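Local coordinates for protein putative hydrogenase (Pyrococcus furiosus, PDB 3LYU) that probably belongs to an oxidoreductase that binds FAD and a [2Fe-2S] cluster, of which this chain forms an alpha/beta domain, at residues F18-A23 against D46-H51; A26-V31 against E55-L60; L22-Y27 against D109-V114. One frame throughout, in Å; residues are numbered along the deposited sequence.

Contact 1: F18-A23 against D46-H51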
loop_
_atom_site.group_PDB
_atom_site.type_symbol
_atom_site.label_atom_id
_atom_site.label_comp_id
_atom_site.label_asym_id
_atom_site.label_seq_id
_atom_site.Cartn_x
_atom_site.Cartn_y
_atom_site.Cartn_z
ATOM N N PHE B 18 10.991 6.548 19.166
ATOM C CA PHE B 18 10.864 7.856 18.537
ATOM C C PHE B 18 11.152 8.907 19.602
ATOM O O PHE B 18 11.451 10.063 19.293
ATOM C CB PHE B 18 9.452 8.055 17.967
ATOM C CG PHE B 18 9.056 7.028 16.934
ATOM C CD1 PHE B 18 8.581 5.777 17.325
ATOM C CD2 PHE B 18 9.151 7.313 15.572
ATOM C CE1 PHE B 18 8.202 4.820 16.376
ATOM C CE2 PHE B 18 8.777 6.365 14.614
ATOM C CZ PHE B 18 8.299 5.112 15.018
ATOM N N GLY B 19 11.075 8.480 20.857
ATOM C CA GLY B 19 11.325 9.375 21.957
ATOM C C GLY B 19 10.049 9.637 22.713
ATOM O O GLY B 19 9.505 8.723 23.321
ATOM N N LYS B 20 9.577 10.882 22.671
ATOM C CA LYS B 20 8.358 11.272 23.365
ATOM C C LYS B 20 7.198 11.246 22.383
ATOM O O LYS B 20 7.190 11.982 21.403
ATOM C CB LYS B 20 8.517 12.663 23.970
ATOM C CG LYS B 20 7.395 13.025 24.926
ATOM C CD LYS B 20 7.679 14.314 25.669
ATOM C CE LYS B 20 6.584 14.623 26.672
ATOM N NZ LYS B 20 6.874 15.880 27.417
ATOM N N ILE B 21 6.215 10.392 22.664
ATOM C CA ILE B 21 5.073 10.223 21.776
ATOM C C ILE B 21 3.730 10.650 22.368
ATOM O O ILE B 21 3.421 10.371 23.520
ATOM C CB ILE B 21 4.948 8.732 21.308
ATOM C CG1 ILE B 21 6.281 8.249 20.719
ATOM C CG2 ILE B 21 3.822 8.599 20.268
ATOM C CD1 ILE B 21 6.348 6.763 20.463
ATOM N N LEU B 22 2.940 11.337 21.557
ATOM C CA LEU B 22 1.625 11.764 21.970
ATOM C C LEU B 22 0.654 10.877 21.197
ATOM O O LEU B 22 0.413 11.095 20.004
ATOM C CB LEU B 22 1.394 13.234 21.605
ATOM C CG LEU B 22 -0.056 13.684 21.804
ATOM C CD1 LEU B 22 -0.501 13.398 23.240
ATOM C CD2 LEU B 22 -0.192 15.147 21.493
ATOM N N ALA B 23 0.125 9.862 21.866
ATOM C CA ALA B 23 -0.821 8.958 21.235
ATOM C C ALA B 23 -2.244 9.428 21.568
ATOM O O ALA B 23 -2.657 9.398 22.724
ATOM C CB ALA B 23 -0.585 7.542 21.731
ATOM N N ASP B 46 8.496 7.580 25.541
ATOM C CA ASP B 46 7.793 8.322 26.581
ATOM C C ASP B 46 6.450 8.710 25.978
ATOM O O ASP B 46 6.272 9.837 25.518
ATOM C CB ASP B 46 8.574 9.585 26.952
ATOM C CG ASP B 46 7.823 10.474 27.926
ATOM O OD1 ASP B 46 7.633 10.064 29.088
ATOM O OD2 ASP B 46 7.416 11.584 27.530
ATOM N N VAL B 47 5.507 7.777 25.967
ATOM C CA VAL B 47 4.215 8.074 25.381
ATOM C C VAL B 47 3.203 8.572 26.411
ATOM O O VAL B 47 3.100 8.045 27.517
ATOM C CB VAL B 47 3.653 6.832 24.619
ATOM C CG1 VAL B 47 3.541 5.653 25.556
ATOM C CG2 VAL B 47 2.297 7.155 24.000
ATOM N N THR B 48 2.488 9.631 26.047
ATOM C CA THR B 48 1.459 10.203 26.902
ATOM C C THR B 48 0.221 10.143 26.012
ATOM O O THR B 48 0.222 10.678 24.893
ATOM C CB THR B 48 1.750 11.666 27.261
ATOM O OG1 THR B 48 1.388 12.501 26.161
ATOM C CG2 THR B 48 3.233 11.865 27.563
ATOM N N THR B 49 -0.822 9.473 26.490
ATOM C CA THR B 49 -2.032 9.330 25.698
ATOM C C THR B 49 -3.087 10.358 26.018
ATOM O O THR B 49 -3.202 10.832 27.149
ATOM C CB THR B 49 -2.675 7.924 25.865
ATOM O OG1 THR B 49 -2.990 7.697 27.243
ATOM C CG2 THR B 49 -1.734 6.837 25.366
ATOM N N LEU B 50 -3.868 10.709 25.013
ATOM C CA LEU B 50 -4.930 11.673 25.211
ATOM C C LEU B 50 -6.223 11.066 24.702
ATOM O O LEU B 50 -6.289 10.618 23.564
ATOM C CB LEU B 50 -4.619 12.970 24.453
ATOM C CG LEU B 50 -5.797 13.940 24.261
ATOM C CD1 LEU B 50 -6.244 14.484 25.600
ATOM C CD2 LEU B 50 -5.398 15.069 23.328
ATOM N N HIS B 51 -7.241 11.026 25.548
ATOM C CA HIS B 51 -8.523 10.486 25.131
ATOM C C HIS B 51 -9.556 11.594 25.190
ATOM O O HIS B 51 -9.884 12.080 26.280
ATOM C CB HIS B 51 -8.979 9.337 26.044
ATOM C CG HIS B 51 -10.235 8.659 25.577
ATOM N ND1 HIS B 51 -11.032 7.908 26.412
ATOM C CD2 HIS B 51 -10.821 8.610 24.356
ATOM C CE1 HIS B 51 -12.056 7.426 25.729
ATOM N NE2 HIS B 51 -11.951 7.838 24.478
#
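Lys20 and Asp46 stand side by side on one face of the sheet and point the same way. Both side chains start with CG anti to the backbone N, and the Lys20 chain stays extended to its tip. It therefore runs past the carboxylate, with Lys20 CG 3.0 Å from Asp46 OD2. The two charges do not meet: Lys20 NZ is 4.3 Å from Asp46 OD2. The ammonium group makes a salt bridge with Glu106 instead, and Lys20 also forms a cation-pi contact with Trp108. An alanine here would remove the methylene chain along Asp46 and the ammonium group with its Glu106 and Trp108 contacts, and would probably leave the Asp46 and Glu106 carboxylates less well balanced in charge. Further along this face, Leu22 crosses Thr48 obliquely and brings CD1 to 3.3 Å from Thr48 O, close to Thr48 OG1.

The face toward helix 29-42 is mostly apolar. Ile21 CB lies 4.0 Å from Val47 CB. Val47 CG2, anti to its backbone N, reaches Ala23 CB at 3.7 Å. Thr49 turns CG2 to Ala23.

Five backbone hydrogen bonds join the parallel strands, from Asp46 N to Gly19 O through Leu50 N to Ala23 O. Thr48 N meets Ile21 O at 2.8 Å, nearly along the C=O axis. Ile21 N instead approaches Asp46 O from above the carbonyl plane. The pair belongs to the beta-alpha-beta unit of strand 20-26, helix 29-42 and strand 46-54. Its chemistry implies a largely apolar seam under the helix, with the Thr49 hydroxyl satisfied by His71, while Asp46 would probably add to the negative field favouring a charged Lys20.

Contact 2: A26-V31 against E55-L60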
loop_
_atom_site.group_PDB
_atom_site.type_symbol
_atom_site.label_atom_id
_atom_site.label_comp_id
_atom_site.label_asym_id
_atom_site.label_seq_id
_atom_site.Cartn_x
_atom_site.Cartn_y
_atom_site.Cartn_z
ATOM N N ALA B 26 -9.639 9.428 19.793
ATOM C CA ALA B 26 -10.908 10.137 19.882
ATOM C C ALA B 26 -12.056 9.138 19.979
ATOM O O ALA B 26 -12.088 8.136 19.268
ATOM C CB ALA B 26 -11.088 11.028 18.672
ATOM N N TYR B 27 -12.999 9.412 20.868
ATOM C CA TYR B 27 -14.147 8.536 21.052
ATOM C C TYR B 27 -13.665 7.111 21.339
ATOM O O TYR B 27 -12.794 6.922 22.179
ATOM C CB TYR B 27 -15.063 8.572 19.804
ATOM C CG TYR B 27 -15.600 9.953 19.428
ATOM C CD1 TYR B 27 -15.034 10.689 18.386
ATOM C CD2 TYR B 27 -16.661 10.531 20.137
ATOM C CE1 TYR B 27 -15.505 11.963 18.061
ATOM C CE2 TYR B 27 -17.139 11.808 19.819
ATOM C CZ TYR B 27 -16.558 12.519 18.782
ATOM O OH TYR B 27 -17.024 13.785 18.469
ATOM N N THR B 28 -14.212 6.117 20.644
ATOM C CA THR B 28 -13.815 4.728 20.874
ATOM C C THR B 28 -12.463 4.422 20.243
ATOM O O THR B 28 -11.937 3.311 20.372
ATOM C CB THR B 28 -14.863 3.718 20.318
ATOM O OG1 THR B 28 -14.833 3.727 18.885
ATOM C CG2 THR B 28 -16.260 4.089 20.784
ATOM N N GLY B 29 -11.902 5.417 19.565
ATOM C CA GLY B 29 -10.615 5.228 18.930
ATOM C C GLY B 29 -9.555 4.873 19.953
ATOM O O GLY B 29 -8.529 4.299 19.593
ATOM N N ILE B 30 -9.804 5.191 21.227
ATOM C CA ILE B 30 -8.842 4.909 22.301
ATOM C C ILE B 30 -8.629 3.409 22.543
ATOM O O ILE B 30 -7.572 2.986 23.005
ATOM C CB ILE B 30 -9.268 5.588 23.639
ATOM C CG1 ILE B 30 -8.074 5.695 24.596
ATOM C CG2 ILE B 30 -10.379 4.794 24.301
ATOM C CD1 ILE B 30 -6.984 6.600 24.100
ATOM N N VAL B 31 -9.629 2.605 22.221
ATOM C CA VAL B 31 -9.516 1.166 22.396
ATOM C C VAL B 31 -8.359 0.616 21.562
ATOM O O VAL B 31 -7.594 -0.246 22.012
ATOM C CB VAL B 31 -10.810 0.471 21.952
ATOM C CG1 VAL B 31 -10.715 -1.039 22.207
ATOM C CG2 VAL B 31 -11.991 1.085 22.685
ATOM N N GLU B 55 -18.403 12.644 28.283
ATOM C CA GLU B 55 -18.357 12.184 29.664
ATOM C C GLU B 55 -18.759 10.722 29.887
ATOM O O GLU B 55 -18.073 9.981 30.604
ATOM C CB GLU B 55 -19.221 13.085 30.547
ATOM C CG GLU B 55 -18.681 14.488 30.701
ATOM C CD GLU B 55 -19.526 15.351 31.629
ATOM O OE1 GLU B 55 -19.186 16.546 31.805
ATOM O OE2 GLU B 55 -20.525 14.835 32.182
ATOM N N PRO B 56 -19.881 10.288 29.286
ATOM C CA PRO B 56 -20.349 8.906 29.442
ATOM C C PRO B 56 -19.655 7.870 28.547
ATOM O O PRO B 56 -20.201 6.784 28.336
ATOM C CB PRO B 56 -21.831 9.018 29.113
ATOM C CG PRO B 56 -21.825 10.045 28.008
ATOM C CD PRO B 56 -20.883 11.101 28.566
HETATM N N MSE B 57 -18.464 8.190 28.041
HETATM C CA MSE B 57 -17.762 7.276 27.143
HETATM C C MSE B 57 -16.294 7.009 27.398
HETATM O O MSE B 57 -15.634 6.362 26.581
HETATM C CB MSE B 57 -17.903 7.763 25.712
HETATM C CG MSE B 57 -19.313 7.740 25.187
HETATM SE SE MSE B 57 -19.309 8.393 23.401
HETATM C CE MSE B 57 -17.981 7.173 22.632
ATOM N N VAL B 58 -15.762 7.509 28.504
ATOM C CA VAL B 58 -14.358 7.254 28.779
ATOM C C VAL B 58 -14.204 5.770 29.121
ATOM O O VAL B 58 -15.057 5.178 29.780
ATOM C CB VAL B 58 -13.800 8.195 29.910
ATOM C CG1 VAL B 58 -14.913 8.635 30.832
ATOM C CG2 VAL B 58 -12.696 7.503 30.690
ATOM N N ILE B 59 -13.128 5.171 28.620
ATOM C CA ILE B 59 -12.852 3.758 28.834
ATOM C C ILE B 59 -11.344 3.551 28.888
ATOM O O ILE B 59 -10.587 4.378 28.394
ATOM C CB ILE B 59 -13.462 2.905 27.683
ATOM C CG1 ILE B 59 -13.432 1.419 28.050
ATOM C CG2 ILE B 59 -12.713 3.157 26.385
ATOM C CD1 ILE B 59 -14.284 1.054 29.279
ATOM N N LEU B 60 -10.916 2.456 29.510
ATOM C CA LEU B 60 -9.495 2.121 29.634
ATOM C C LEU B 60 -8.641 3.105 30.413
ATOM O O LEU B 60 -7.422 2.955 30.443
ATOM C CB LEU B 60 -8.870 1.931 28.254
ATOM C CG LEU B 60 -8.816 0.525 27.656
ATOM C CD1 LEU B 60 -10.113 -0.240 27.916
ATOM C CD2 LEU B 60 -8.555 0.664 26.165
#
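The ring of Tyr27 is met at its edge, near its own plane, by the methyl CE of Met57, a selenomethionine. Nothing from 55-60 lies over either ring face. The rest of the ring's surroundings include Met88 and Val91 of helix 84-104, Pro116, and Thr28 of a neighbouring subunit. The chain of Met57 is bent at its last torsion (chi3 55°), which puts CE beside the start of the Tyr27 side chain, 4.3 Å from Tyr27 CB. The same methyl is 4.0 Å from Thr28 CG2, where the two side chains cross obliquely.

The second patch is at the start of helix 29-42. Ile30 and Ile59 cross obliquely and meet branch to branch, CG2 to CG2, at 3.5 Å. In both residues CG2 sits in the crowded position between backbone N and carbonyl carbon, with CG1 anti to the N. Val31 CG2 adds a looser touch at 4.3 Å from Ile59 CG2. Leu60 CD2 rests against the helix backbone, 3.9 Å from Val31 CA.

A type II' turn from Ala26 to Gly29 leads into the helix, closed by Gly29 N to Ala26 O at 2.7 Å. A CB on Gly29 would clash with that same oxygen. The position, after the first strand of the domain, is consistent with the nucleotide-binding loop of ferredoxin reductase relatives. The loop after strand 46-54 is held to the turn and the first residues of the helix by apolar packing, with no hydrogen bond between the two segments. Met57 also packs on Phe84 and Ile59 on Leu85 of that neighbouring subunit, so the patch is shared between fold and assembly.

Contact 3: L22-Y27 against D109-V114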
loop_
_atom_site.group_PDB
_atom_site.type_symbol
_atom_site.label_atom_id
_atom_site.label_comp_id
_atom_site.label_asym_id
_atom_site.label_seq_id
_atom_site.Cartn_x
_atom_site.Cartn_y
_atom_site.Cartn_z
ATOM N N LEU B 22 2.940 11.337 21.557
ATOM C CA LEU B 22 1.625 11.764 21.970
ATOM C C LEU B 22 0.654 10.877 21.197
ATOM O O LEU B 22 0.413 11.095 20.004
ATOM C CB LEU B 22 1.394 13.234 21.605
ATOM C CG LEU B 22 -0.056 13.684 21.804
ATOM C CD1 LEU B 22 -0.501 13.398 23.240
ATOM C CD2 LEU B 22 -0.192 15.147 21.493
ATOM N N ALA B 23 0.125 9.862 21.866
ATOM C CA ALA B 23 -0.821 8.958 21.235
ATOM C C ALA B 23 -2.244 9.428 21.568
ATOM O O ALA B 23 -2.657 9.398 22.724
ATOM C CB ALA B 23 -0.585 7.542 21.731
ATOM N N ILE B 24 -2.978 9.864 20.543
ATOM C CA ILE B 24 -4.343 10.370 20.697
ATOM C C ILE B 24 -5.434 9.391 20.248
ATOM O O ILE B 24 -5.299 8.706 19.232
ATOM C CB ILE B 24 -4.521 11.670 19.907
ATOM C CG1 ILE B 24 -3.432 12.654 20.296
ATOM C CG2 ILE B 24 -5.873 12.271 20.194
ATOM C CD1 ILE B 24 -3.432 13.883 19.464
ATOM N N GLY B 25 -6.514 9.331 21.016
ATOM C CA GLY B 25 -7.614 8.452 20.679
ATOM C C GLY B 25 -8.904 9.205 20.875
ATOM O O GLY B 25 -9.224 9.601 21.987
ATOM N N ALA B 26 -9.639 9.428 19.793
ATOM C CA ALA B 26 -10.908 10.137 19.882
ATOM C C ALA B 26 -12.056 9.138 19.979
ATOM O O ALA B 26 -12.088 8.136 19.268
ATOM C CB ALA B 26 -11.088 11.028 18.672
ATOM N N TYR B 27 -12.999 9.412 20.868
ATOM C CA TYR B 27 -14.147 8.536 21.052
ATOM C C TYR B 27 -13.665 7.111 21.339
ATOM O O TYR B 27 -12.794 6.922 22.179
ATOM C CB TYR B 27 -15.063 8.572 19.804
ATOM C CG TYR B 27 -15.600 9.953 19.428
ATOM C CD1 TYR B 27 -15.034 10.689 18.386
ATOM C CD2 TYR B 27 -16.661 10.531 20.137
ATOM C CE1 TYR B 27 -15.505 11.963 18.061
ATOM C CE2 TYR B 27 -17.139 11.808 19.819
ATOM C CZ TYR B 27 -16.558 12.519 18.782
ATOM O OH TYR B 27 -17.024 13.785 18.469
ATOM N N ASP B 109 8.294 14.220 19.865
ATOM C CA ASP B 109 9.038 13.638 18.760
ATOM C C ASP B 109 8.086 13.074 17.717
ATOM O O ASP B 109 8.422 12.994 16.536
ATOM C CB ASP B 109 9.950 12.529 19.277
ATOM C CG ASP B 109 11.104 13.066 20.098
ATOM O OD1 ASP B 109 11.995 13.727 19.512
ATOM O OD2 ASP B 109 11.116 12.836 21.327
ATOM N N LEU B 110 6.895 12.689 18.159
ATOM C CA LEU B 110 5.904 12.126 17.257
ATOM C C LEU B 110 4.486 12.239 17.802
ATOM O O LEU B 110 4.268 12.296 19.012
ATOM C CB LEU B 110 6.210 10.645 16.989
ATOM C CG LEU B 110 5.103 9.878 16.251
ATOM C CD1 LEU B 110 5.052 10.322 14.801
ATOM C CD2 LEU B 110 5.344 8.391 16.335
ATOM N N VAL B 111 3.526 12.286 16.886
ATOM C CA VAL B 111 2.122 12.322 17.250
ATOM C C VAL B 111 1.411 11.267 16.406
ATOM O O VAL B 111 1.633 11.164 15.202
ATOM C CB VAL B 111 1.479 13.714 17.016
ATOM C CG1 VAL B 111 1.704 14.159 15.599
ATOM C CG2 VAL B 111 -0.013 13.659 17.324
ATOM N N PHE B 112 0.594 10.455 17.064
ATOM C CA PHE B 112 -0.156 9.412 16.392
ATOM C C PHE B 112 -1.600 9.499 16.837
ATOM O O PHE B 112 -1.882 9.643 18.017
ATOM C CB PHE B 112 0.428 8.049 16.733
ATOM C CG PHE B 112 -0.470 6.897 16.386
ATOM C CD1 PHE B 112 -1.218 6.256 17.378
ATOM C CD2 PHE B 112 -0.547 6.423 15.080
ATOM C CE1 PHE B 112 -2.022 5.159 17.077
ATOM C CE2 PHE B 112 -1.351 5.322 14.764
ATOM C CZ PHE B 112 -2.087 4.691 15.767
HETATM N N MSE B 113 -2.520 9.418 15.888
HETATM C CA MSE B 113 -3.919 9.503 16.233
HETATM C C MSE B 113 -4.835 8.539 15.505
HETATM O O MSE B 113 -4.601 8.161 14.353
HETATM C CB MSE B 113 -4.435 10.911 15.993
HETATM C CG MSE B 113 -5.817 11.085 16.552
HETATM SE SE MSE B 113 -6.689 12.658 15.984
HETATM C CE MSE B 113 -8.467 11.955 15.729
ATOM N N VAL B 114 -5.896 8.159 16.204
ATOM C CA VAL B 114 -6.926 7.288 15.663
ATOM C C VAL B 114 -8.297 7.845 16.094
ATOM O O VAL B 114 -8.595 7.959 17.270
ATOM C CB VAL B 114 -6.724 5.804 16.131
ATOM C CG1 VAL B 114 -6.318 5.766 17.587
ATOM C CG2 VAL B 114 -8.003 4.996 15.918
#
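This contact pairs the central strand of a Rossmann-like parallel sheet, 20-26, with its neighbour 110-114. The sheet has strand order 3-2-1-4-5, and 81 residues separate the two segments. Three residues carry much of the packing: Ile24, Leu22 and Met113, a selenomethionine. All three point to the same face of the sheet.

Ile24 sits in the middle. Its CG1 is anti to the carbonyl carbon and its CG2 is anti to the backbone N, so its branches spread over two neighbours. CB packs on Met113 CG at 3.6 Å. CD1 reaches the other way, to Val111 CG2 at 4.0 Å. In both cases the side chains cross obliquely.

Met113 leaves the backbone with CG anti to its N, then bends at its last torsion (chi3 140°). That bend carries CE along the sheet to Ala26 CB, 4.0 Å away. Beyond the strand pair, Ile24 packs on Leu95 and Val99 of helix 84-104, and Met113 on Gln120 and Val123 of helix 117-130. Leu22 approaches strand 110-114 more loosely, with CD2 4.4 Å from Val111 CG2.

On the opposite face, under helix 29-42, lie Ala23, Phe112 and Val114. The Phe112 ring meets Trp40 of that helix edge-to-face. Gly25 has no side chain here, where a CB would come near Val114 CG1.

Five backbone hydrogen bonds fix the parallel register, alternating in direction between the strands. Phe112 N reaches Leu22 O from above the carbonyl plane. The straightest bond is at the centre: Ile24 N to Phe112 O spans 2.8 Å with an N-H...O angle of 175°, nearly along the C=O axis of Phe112.

Overall arrangement
Strand 20-26 comes first and takes part in all three contacts through its own residues or the turn that follows. Contact 1 closes the shortest loop, returning through helix 29-42 to strand 46-54. Contact 2 starts later and ends later, so the two cross: its loop runs from the turn after strand 20-26 to the loop before helix 61-65. Contact 3 closes a longer loop to strand 110-114 on the other side of strand 20-26, sharing Leu22 and Ala23 with contact 1. His51 links the regions, bonding through NE2 to Tyr27 O. Together they tie the middle strands to one another, and the start of helix 29-42 to the loop after strand 46-54.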